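Local coordinates for protein levoglucosan dehydrogenase (Pseudarthrobacter phenanthrenivorans, PDB 6A3F) that catalyses the NAD(+)-dependent oxidation of levoglucosan to 3-dehydrolevoglucosan, working as a homotetramer of the Gfo/Idh/MocA family, at residues T101-H106 / L193-Q198. Residues are numbered along the deposited sequence; the frame is centred on the assembly and turned at random.
Sequences TPNHLH and LSWRFQ. With SO4 (sulfate ion), chain E.
Pro-102 sets the CB edge of its ring over one face of the indole of Trp-195, bridging the two domains of a Gfo/Idh/MocA dehydrogenase: the Rossmann-fold loop 101-106, which follows strand 96-100, meets loop 193-198 of the substrate-binding domain across the cofactor cleft. The main interaction is a CH-pi contact. CB of Pro-102 sits 3.7 Å from the centroid of the six-membered ring of Trp-195, only 5° off its normal, while CG leans toward CE2 and NE1. On the opposite face of the indole is its own neighbour, Arg-196, whose CG lies over the ring centre, while CZ2 at the rim of the indole sits over one face of the guanidinium; the ring thus lies between CB of Pro-102 and CG of Arg-196. With CG of Trp-195 placed between the backbone N and the carbonyl carbon (chi1 74°), the indole reaches across to the proline. Asn-103 adds an edge contact: OD1 approaches CH2 of Trp-195 to 3.4 Å, the amide plane standing nearly perpendicular to the ring, and ND2 of Asn-103 is hydrogen-bonded to the carbonyl of Ala-202 in helix 199-202.

Within loop 101-106, polar bonds fix the turn. NE2 of His-106 donates to O of Thr-101 (2.8 Å), which lies close to the imidazole plane, and ND1 bonds to O of Leu-126. The carbonyl O of Pro-102 is gripped from opposite faces of its plane by OG1 of Thr-101 and N of Leu-105.

Thr-101, Asn-103, His-106, Trp-195 and Arg-196 all bind NADH, and Arg-196 also binds levoglucosan. In this cofactor-free crystal a sulfate ion, probably picked up from the crystallisation solution, is held beside the indole. NE1 of Trp-195 donates to sulfate O4 (3.1 Å). NH2 of Arg-196 donates to O1, and NH1 of Arg-196 makes a short, nearly straight bond to O2 (2.6 Å, 167°).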
ATOM      1  N   THR B 101     -29.561  21.569  -5.443  1.00 27.49           N
ATOM      2  CA  THR B 101     -30.104  21.193  -6.742  1.00 27.86           C
ATOM      3  C   THR B 101     -28.959  20.996  -7.753  1.00 32.07           C
ATOM      4  O   THR B 101     -27.803  21.454  -7.544  1.00 28.59           O
ATOM      5  CB  THR B 101     -30.998  22.329  -7.281  1.00 28.88           C
ATOM      6  OG1 THR B 101     -30.161  23.448  -7.574  1.00 25.68           O
ATOM      7  CG2 THR B 101     -32.081  22.802  -6.327  1.00 29.19           C
ATOM      8  N   PRO B 102     -29.306  20.511  -8.942  1.00 29.73           N
ATOM      9  CA  PRO B 102     -28.395  20.625 -10.064  1.00 29.98           C
ATOM     10  C   PRO B 102     -27.972  22.058 -10.421  1.00 29.32           C
ATOM     11  O   PRO B 102     -28.606  23.040 -10.002  1.00 27.38           O
ATOM     12  CB  PRO B 102     -29.173  19.968 -11.221  1.00 32.08           C
ATOM     13  CG  PRO B 102     -30.089  18.972 -10.490  1.00 29.97           C
ATOM     14  CD  PRO B 102     -30.538  19.793  -9.306  1.00 31.47           C
ATOM     15  N   ASN B 103     -26.897  22.153 -11.218  1.00 26.27           N
ATOM     16  CA  ASN B 103     -26.112  23.413 -11.394  1.00 31.76           C
ATOM     17  C   ASN B 103     -26.984  24.514 -12.020  1.00 27.88           C
ATOM     18  O   ASN B 103     -26.688  25.690 -11.848  1.00 31.65           O
ATOM     19  CB  ASN B 103     -24.858  23.212 -12.269  1.00 33.84           C
ATOM     20  CG  ASN B 103     -24.082  21.953 -11.945  1.00 34.62           C
ATOM     21  OD1 ASN B 103     -24.331  21.351 -10.902  1.00 38.88           O
ATOM     22  ND2 ASN B 103     -23.150  21.547 -12.811  1.00 31.17           N
ATOM     23  N   HIS B 104     -27.985  24.123 -12.805  1.00 28.12           N
ATOM     24  CA  HIS B 104     -28.754  25.094 -13.580  1.00 32.15           C
ATOM     25  C   HIS B 104     -29.653  25.950 -12.686  1.00 34.30           C
ATOM     26  O   HIS B 104     -30.006  27.080 -13.095  1.00 32.89           O
ATOM     27  CB  HIS B 104     -29.531  24.394 -14.703  1.00 33.96           C
ATOM     28  CG  HIS B 104     -30.676  23.552 -14.268  1.00 36.93           C
ATOM     29  ND1 HIS B 104     -30.548  22.539 -13.335  1.00 37.74           N
ATOM     30  CD2 HIS B 104     -31.976  23.549 -14.665  1.00 39.07           C
ATOM     31  CE1 HIS B 104     -31.720  21.952 -13.158  1.00 39.39           C
ATOM     32  NE2 HIS B 104     -32.624  22.565 -13.958  1.00 37.06           N
ATOM     33  N   LEU B 105     -29.994  25.489 -11.471  1.00 31.66           N
ATOM     34  CA  LEU B 105     -30.904  26.244 -10.581  1.00 30.20           C
ATOM     35  C   LEU B 105     -30.171  26.987  -9.467  1.00 32.10           C
ATOM     36  O   LEU B 105     -30.801  27.746  -8.763  1.00 31.74           O
ATOM     37  CB  LEU B 105     -31.911  25.273  -9.969  1.00 34.56           C
ATOM     38  CG  LEU B 105     -32.793  24.558 -10.991  1.00 37.89           C
ATOM     39  CD1 LEU B 105     -33.611  23.455 -10.328  1.00 38.94           C
ATOM     40  CD2 LEU B 105     -33.684  25.556 -11.729  1.00 42.21           C
ATOM     41  N   HIS B 106     -28.874  26.822  -9.309  1.00 28.76           N
ATOM     42  CA  HIS B 106     -28.181  27.530  -8.217  1.00 28.44           C
ATOM     43  C   HIS B 106     -28.402  29.047  -8.225  1.00 26.64           C
ATOM     44  O   HIS B 106     -28.584  29.628  -7.165  1.00 28.86           O
ATOM     45  CB  HIS B 106     -26.666  27.305  -8.268  1.00 27.50           C
ATOM     46  CG  HIS B 106     -26.276  25.888  -8.034  1.00 29.28           C
ATOM     47  ND1 HIS B 106     -24.974  25.475  -8.126  1.00 25.52           N
ATOM     48  CD2 HIS B 106     -27.003  24.780  -7.764  1.00 28.86           C
ATOM     49  CE1 HIS B 106     -24.918  24.174  -7.929  1.00 24.18           C
ATOM     50  NE2 HIS B 106     -26.130  23.726  -7.697  1.00 26.67           N
ATOM     51  N   LEU B 193     -28.018   8.770 -20.220  1.00 24.81           N
ATOM     52  CA  LEU B 193     -27.819  10.199 -20.418  1.00 29.18           C
ATOM     53  C   LEU B 193     -28.634  10.941 -19.364  1.00 37.56           C
ATOM     54  O   LEU B 193     -29.850  10.946 -19.434  1.00 51.90           O
ATOM     55  CB  LEU B 193     -28.292  10.559 -21.841  1.00 31.97           C
ATOM     56  CG  LEU B 193     -27.889  11.939 -22.358  1.00 37.41           C
ATOM     57  CD1 LEU B 193     -26.394  12.017 -22.630  1.00 33.93           C
ATOM     58  CD2 LEU B 193     -28.641  12.273 -23.648  1.00 40.86           C
ATOM     59  N   SER B 194     -27.964  11.483 -18.355  1.00 33.38           N
ATOM     60  CA  SER B 194     -28.573  12.234 -17.335  1.00 31.07           C
ATOM     61  C   SER B 194     -28.110  13.677 -17.496  1.00 30.70           C
ATOM     62  O   SER B 194     -27.307  13.991 -18.421  1.00 33.84           O
ATOM     63  CB  SER B 194     -28.222  11.685 -15.975  1.00 33.80           C
ATOM     64  OG  SER B 194     -26.842  11.891 -15.697  1.00 34.21           O
ATOM     65  N   TRP B 195     -28.580  14.526 -16.593  1.00 29.33           N
ATOM     66  CA  TRP B 195     -28.269  15.932 -16.618  1.00 31.49           C
ATOM     67  C   TRP B 195     -26.756  16.170 -16.526  1.00 29.43           C
ATOM     68  O   TRP B 195     -26.286  17.203 -17.027  1.00 27.76           O
ATOM     69  CB  TRP B 195     -29.018  16.700 -15.537  1.00 30.75           C
ATOM     70  CG  TRP B 195     -28.526  16.515 -14.131  1.00 30.05           C
ATOM     71  CD1 TRP B 195     -29.018  15.624 -13.222  1.00 31.61           C
ATOM     72  CD2 TRP B 195     -27.472  17.245 -13.452  1.00 29.59           C
ATOM     73  NE1 TRP B 195     -28.361  15.761 -12.027  1.00 31.13           N
ATOM     74  CE2 TRP B 195     -27.401  16.733 -12.140  1.00 27.49           C
ATOM     75  CE3 TRP B 195     -26.594  18.284 -13.815  1.00 27.67           C
ATOM     76  CZ2 TRP B 195     -26.482  17.208 -11.190  1.00 28.75           C
ATOM     77  CZ3 TRP B 195     -25.703  18.767 -12.879  1.00 31.87           C
ATOM     78  CH2 TRP B 195     -25.659  18.243 -11.571  1.00 27.95           C
ATOM     79  N   ARG B 196     -26.031  15.282 -15.838  1.00 26.72           N
ATOM     80  CA  ARG B 196     -24.577  15.469 -15.686  1.00 25.54           C
ATOM     81  C   ARG B 196     -23.862  15.308 -17.034  1.00 25.38           C
ATOM     82  O   ARG B 196     -22.677  15.664 -17.129  1.00 26.07           O
ATOM     83  CB  ARG B 196     -23.981  14.451 -14.684  1.00 27.28           C
ATOM     84  CG  ARG B 196     -24.424  14.642 -13.245  1.00 30.19           C
ATOM     85  CD  ARG B 196     -23.707  13.707 -12.283  1.00 31.46           C
ATOM     86  NE  ARG B 196     -24.000  14.093 -10.918  1.00 39.05           N
ATOM     87  CZ  ARG B 196     -25.152  13.864 -10.312  1.00 42.20           C
ATOM     88  NH1 ARG B 196     -26.100  13.182 -10.943  1.00 46.14           N
ATOM     89  NH2 ARG B 196     -25.377  14.363  -9.107  1.00 37.08           N
ATOM     90  N   PHE B 197     -24.549  14.824 -18.087  1.00 25.18           N
ATOM     91  CA  PHE B 197     -23.940  14.710 -19.392  1.00 25.30           C
ATOM     92  C   PHE B 197     -24.495  15.766 -20.354  1.00 29.62           C
ATOM     93  O   PHE B 197     -24.237  15.655 -21.553  1.00 30.85           O
ATOM     94  CB  PHE B 197     -24.099  13.290 -19.942  1.00 26.59           C
ATOM     95  CG  PHE B 197     -23.401  12.261 -19.094  1.00 25.77           C
ATOM     96  CD1 PHE B 197     -22.027  12.094 -19.175  1.00 23.96           C
ATOM     97  CD2 PHE B 197     -24.097  11.528 -18.147  1.00 27.62           C
ATOM     98  CE1 PHE B 197     -21.368  11.196 -18.357  1.00 23.59           C
ATOM     99  CE2 PHE B 197     -23.432  10.661 -17.292  1.00 27.61           C
ATOM    100  CZ  PHE B 197     -22.070  10.488 -17.400  1.00 24.71           C
ATOM    101  N   GLN B 198     -25.126  16.815 -19.838  1.00 31.46           N
ATOM    102  CA  GLN B 198     -25.825  17.768 -20.733  1.00 31.64           C
ATOM    103  C   GLN B 198     -25.304  19.171 -20.468  1.00 31.10           C
ATOM    104  O   GLN B 198     -25.589  19.722 -19.434  1.00 27.57           O
ATOM    105  CB  GLN B 198     -27.332  17.695 -20.485  1.00 33.95           C
ATOM    106  CG  GLN B 198     -27.914  16.341 -20.821  1.00 35.69           C
ATOM    107  CD  GLN B 198     -29.414  16.359 -20.929  1.00 45.84           C
ATOM    108  OE1 GLN B 198     -30.138  16.311 -19.926  1.00 50.50           O
ATOM    109  NE2 GLN B 198     -29.888  16.367 -22.162  1.00 49.42           N
TER
HETATM  110  S   SO4 E 401     -29.009  14.036  -8.734  1.00 84.96           S
HETATM  111  O1  SO4 E 401     -28.012  14.959  -8.131  1.00 81.75           O
HETATM  112  O2  SO4 E 401     -28.332  13.057  -9.639  1.00 73.69           O
HETATM  113  O3  SO4 E 401     -29.744  13.317  -7.638  1.00 72.94           O
HETATM  114  O4  SO4 E 401     -29.945  14.872  -9.537  1.00 71.92           O